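Local atomic coordinates of intracellular serine protease (Bacillus licheniformis, PDB entry 4ZOQ), a protein that probably acts as a subtilisin-type serine endopeptidase that cleaves lanthipeptide precursors, its N-terminal prodomain being the part described here. Residues K43-I53 against K72-L80. Residues are numbered along the deposited sequence; the frame is centred on the assembly and turned at random.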
# COMPACT_ATOMS: atom_id res chain seq x y z
N LYS A 43 -22.19 4.73 -23.86
CA LYS A 43 -23.06 5.83 -24.23
C LYS A 43 -22.36 7.08 -23.73
O LYS A 43 -22.63 8.20 -24.19
CB LYS A 43 -24.42 5.71 -23.55
CG LYS A 43 -25.21 4.49 -23.95
CD LYS A 43 -26.63 4.47 -23.38
CE LYS A 43 -27.42 3.31 -23.99
NZ LYS A 43 -28.82 3.20 -23.48
N LEU A 44 -21.37 6.86 -22.86
CA LEU A 44 -20.55 7.93 -22.33
C LEU A 44 -19.48 8.34 -23.30
O LEU A 44 -19.23 9.53 -23.49
CB LEU A 44 -19.89 7.44 -21.03
CG LEU A 44 -18.77 8.27 -20.41
CD1 LEU A 44 -19.22 9.63 -19.97
CD2 LEU A 44 -18.15 7.51 -19.26
N LEU A 45 -18.88 7.36 -23.96
CA LEU A 45 -17.80 7.61 -24.91
C LEU A 45 -18.30 8.18 -26.22
O LEU A 45 -17.52 8.74 -26.97
CB LEU A 45 -17.01 6.33 -25.18
CG LEU A 45 -16.22 5.76 -24.00
CD1 LEU A 45 -15.62 4.43 -24.36
CD2 LEU A 45 -15.14 6.75 -23.61
N ASP A 46 -19.61 8.05 -26.47
CA ASP A 46 -20.20 8.61 -27.69
C ASP A 46 -20.64 10.04 -27.48
O ASP A 46 -20.52 10.84 -28.39
CB ASP A 46 -21.41 7.78 -28.15
CG ASP A 46 -21.03 6.37 -28.63
OD1 ASP A 46 -19.85 6.09 -28.98
OD2 ASP A 46 -21.96 5.52 -28.66
N THR A 47 -21.17 10.36 -26.30
CA THR A 47 -21.43 11.76 -25.98
C THR A 47 -20.11 12.56 -25.89
O THR A 47 -20.05 13.73 -26.25
CB THR A 47 -22.19 11.89 -24.67
OG1 THR A 47 -23.41 11.13 -24.75
CG2 THR A 47 -22.53 13.35 -24.42
N ALA A 48 -19.04 11.91 -25.43
CA ALA A 48 -17.78 12.61 -25.27
C ALA A 48 -17.15 12.96 -26.61
O ALA A 48 -16.53 14.01 -26.77
CB ALA A 48 -16.80 11.76 -24.45
N GLU A 49 -17.34 12.09 -27.59
CA GLU A 49 -16.72 12.29 -28.89
C GLU A 49 -17.51 13.31 -29.68
O GLU A 49 -16.96 14.08 -30.48
CB GLU A 49 -16.68 10.97 -29.64
CG GLU A 49 -16.11 11.05 -31.02
CD GLU A 49 -16.34 9.74 -31.75
OE1 GLU A 49 -16.63 8.73 -31.06
OE2 GLU A 49 -16.22 9.72 -33.00
N GLN A 50 -18.78 13.44 -29.32
CA GLN A 50 -19.65 14.37 -29.99
C GLN A 50 -19.46 15.78 -29.46
O GLN A 50 -19.95 16.76 -30.04
CB GLN A 50 -21.09 13.90 -29.77
CG GLN A 50 -22.20 14.90 -29.98
CD GLN A 50 -23.54 14.34 -29.51
OE1 GLN A 50 -23.66 13.14 -29.27
NE2 GLN A 50 -24.53 15.22 -29.36
N PHE A 51 -18.67 15.89 -28.39
CA PHE A 51 -18.34 17.18 -27.81
C PHE A 51 -16.85 17.33 -27.71
O PHE A 51 -16.40 18.01 -26.84
CB PHE A 51 -18.94 17.36 -26.41
CG PHE A 51 -20.44 17.52 -26.39
CD1 PHE A 51 -21.29 16.41 -26.42
CD2 PHE A 51 -21.00 18.79 -26.29
CE1 PHE A 51 -22.69 16.59 -26.39
CE2 PHE A 51 -22.38 18.96 -26.27
CZ PHE A 51 -23.22 17.88 -26.31
N HIS A 52 -16.09 16.59 -28.50
CA HIS A 52 -14.62 16.67 -28.54
C HIS A 52 -13.96 16.79 -27.17
O HIS A 52 -13.07 17.63 -26.95
CB HIS A 52 -14.20 17.83 -29.46
CG HIS A 52 -12.75 17.81 -29.85
ND1 HIS A 52 -12.12 16.73 -30.44
CD2 HIS A 52 -11.79 18.75 -29.70
CE1 HIS A 52 -10.85 17.01 -30.65
NE2 HIS A 52 -10.62 18.23 -30.20
N ILE A 53 -14.42 15.97 -26.23
CA ILE A 53 -13.80 15.96 -24.93
C ILE A 53 -13.28 14.55 -24.71
O ILE A 53 -13.90 13.56 -25.13
CB ILE A 53 -14.78 16.39 -23.77
CG1 ILE A 53 -15.97 15.45 -23.63
CG2 ILE A 53 -15.25 17.84 -23.88
CD1 ILE A 53 -15.80 14.47 -22.49
N LYS A 72 -17.27 23.47 -22.93
CA LYS A 72 -17.98 22.30 -23.41
C LYS A 72 -18.14 21.14 -22.42
O LYS A 72 -18.88 20.20 -22.71
CB LYS A 72 -17.29 21.88 -24.68
CG LYS A 72 -17.92 20.87 -25.55
CD LYS A 72 -17.00 20.90 -26.74
CE LYS A 72 -15.60 20.49 -26.26
NZ LYS A 72 -14.52 20.39 -27.31
N LEU A 73 -17.47 21.21 -21.27
CA LEU A 73 -17.73 20.24 -20.22
C LEU A 73 -19.16 20.35 -19.70
O LEU A 73 -19.80 19.34 -19.42
CB LEU A 73 -16.73 20.39 -19.06
CG LEU A 73 -15.29 19.97 -19.37
CD1 LEU A 73 -14.30 20.41 -18.29
CD2 LEU A 73 -15.18 18.47 -19.59
N ALA A 74 -19.70 21.56 -19.62
CA ALA A 74 -21.08 21.75 -19.15
C ALA A 74 -22.17 21.21 -20.09
O ALA A 74 -23.09 20.53 -19.62
CB ALA A 74 -21.34 23.23 -18.83
N PRO A 75 -22.09 21.49 -21.42
CA PRO A 75 -23.07 20.88 -22.33
C PRO A 75 -22.89 19.38 -22.48
O PRO A 75 -23.85 18.66 -22.79
CB PRO A 75 -22.78 21.54 -23.68
CG PRO A 75 -21.81 22.60 -23.44
CD PRO A 75 -21.21 22.44 -22.11
N PHE A 76 -21.68 18.90 -22.20
CA PHE A 76 -21.41 17.47 -22.28
C PHE A 76 -22.06 16.83 -21.10
O PHE A 76 -22.71 15.80 -21.23
CB PHE A 76 -19.90 17.21 -22.27
CG PHE A 76 -19.55 15.80 -21.88
CD1 PHE A 76 -19.99 14.71 -22.62
CD2 PHE A 76 -18.81 15.56 -20.73
CE1 PHE A 76 -19.67 13.41 -22.24
CE2 PHE A 76 -18.49 14.28 -20.34
CZ PHE A 76 -18.92 13.19 -21.10
N THR A 77 -21.94 17.48 -19.95
CA THR A 77 -22.59 17.02 -18.74
C THR A 77 -24.09 17.09 -18.86
O THR A 77 -24.80 16.23 -18.34
CB THR A 77 -22.18 17.83 -17.51
OG1 THR A 77 -20.75 17.87 -17.42
CG2 THR A 77 -22.73 17.16 -16.24
N LYS A 78 -24.56 18.08 -19.61
CA LYS A 78 -25.99 18.32 -19.71
C LYS A 78 -26.71 17.43 -20.72
O LYS A 78 -27.89 17.16 -20.53
CB LYS A 78 -26.22 19.78 -20.09
CG LYS A 78 -27.67 20.20 -20.31
CD LYS A 78 -27.74 21.69 -20.63
CE LYS A 78 -29.14 22.12 -21.03
NZ LYS A 78 -29.82 22.88 -19.93
N LYS A 79 -25.99 16.89 -21.71
CA LYS A 79 -26.63 15.95 -22.64
C LYS A 79 -26.25 14.52 -22.33
O LYS A 79 -26.89 13.58 -22.82
CB LYS A 79 -26.30 16.27 -24.11
CG LYS A 79 -27.21 15.50 -25.10
CD LYS A 79 -27.61 16.21 -26.41
CE LYS A 79 -28.94 16.98 -26.22
NZ LYS A 79 -29.76 17.20 -27.47
N LEU A 80 -25.29 14.35 -21.43
CA LEU A 80 -24.99 13.00 -21.00
C LEU A 80 -26.04 12.68 -19.97
O LEU A 80 -26.49 11.53 -19.83
CB LEU A 80 -23.59 12.91 -20.40
CG LEU A 80 -23.20 11.55 -19.82
CD1 LEU A 80 -23.09 10.51 -20.93
CD2 LEU A 80 -21.92 11.65 -19.01
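F76 and F51 carry the contact between the two helices of the LicP prodomain, which pack side by side on one antiparallel four-stranded sheet in a ferredoxin-like beta-alpha-beta-beta-alpha-beta fold, as in other subtilase propeptides. The short axes of 43-49 and 72-80 run roughly antiparallel, at 142° and 9.9 Å. The F76 ring reaches across because CG stands anti to the backbone N (chi1 160°). I53 CD1 lies over one face of this ring, 3.6 Å from its centroid in a CH-pi contact, while T47 CG2 and L44 CD1 meet its edge, the former 3.4 Å from F76 CD1. V66 and L33 of the sheet also touch F76, closing the core beneath the helix pair. Replacing F76 by an alanine would probably open a gap between I53, T47 and L44 and leave the I53 and L44 methyl groups without their ring partner. F51, beyond the end of its helix, turns one ring face to the backbone of 72-80: F76 CA sits 4.1 Å from the F51 centroid, only 5° off the normal. P75 CB packs against F51 CE2 at 3.7 Å, and K72 CG comes in at the ring edge. Farther along, L44 CD1 meets L80 CD2 at 3.5 Å. A Schellman motif ends the first helix, with I53 N bonded to A48 O and H52, at positive phi, as its C-prime residue. This reversal brings the carbonyl of H52 to the tip of K72, whose chain bends at chi3, and K72 NZ gives H52 O a weak hydrogen bond of 3.1 Å.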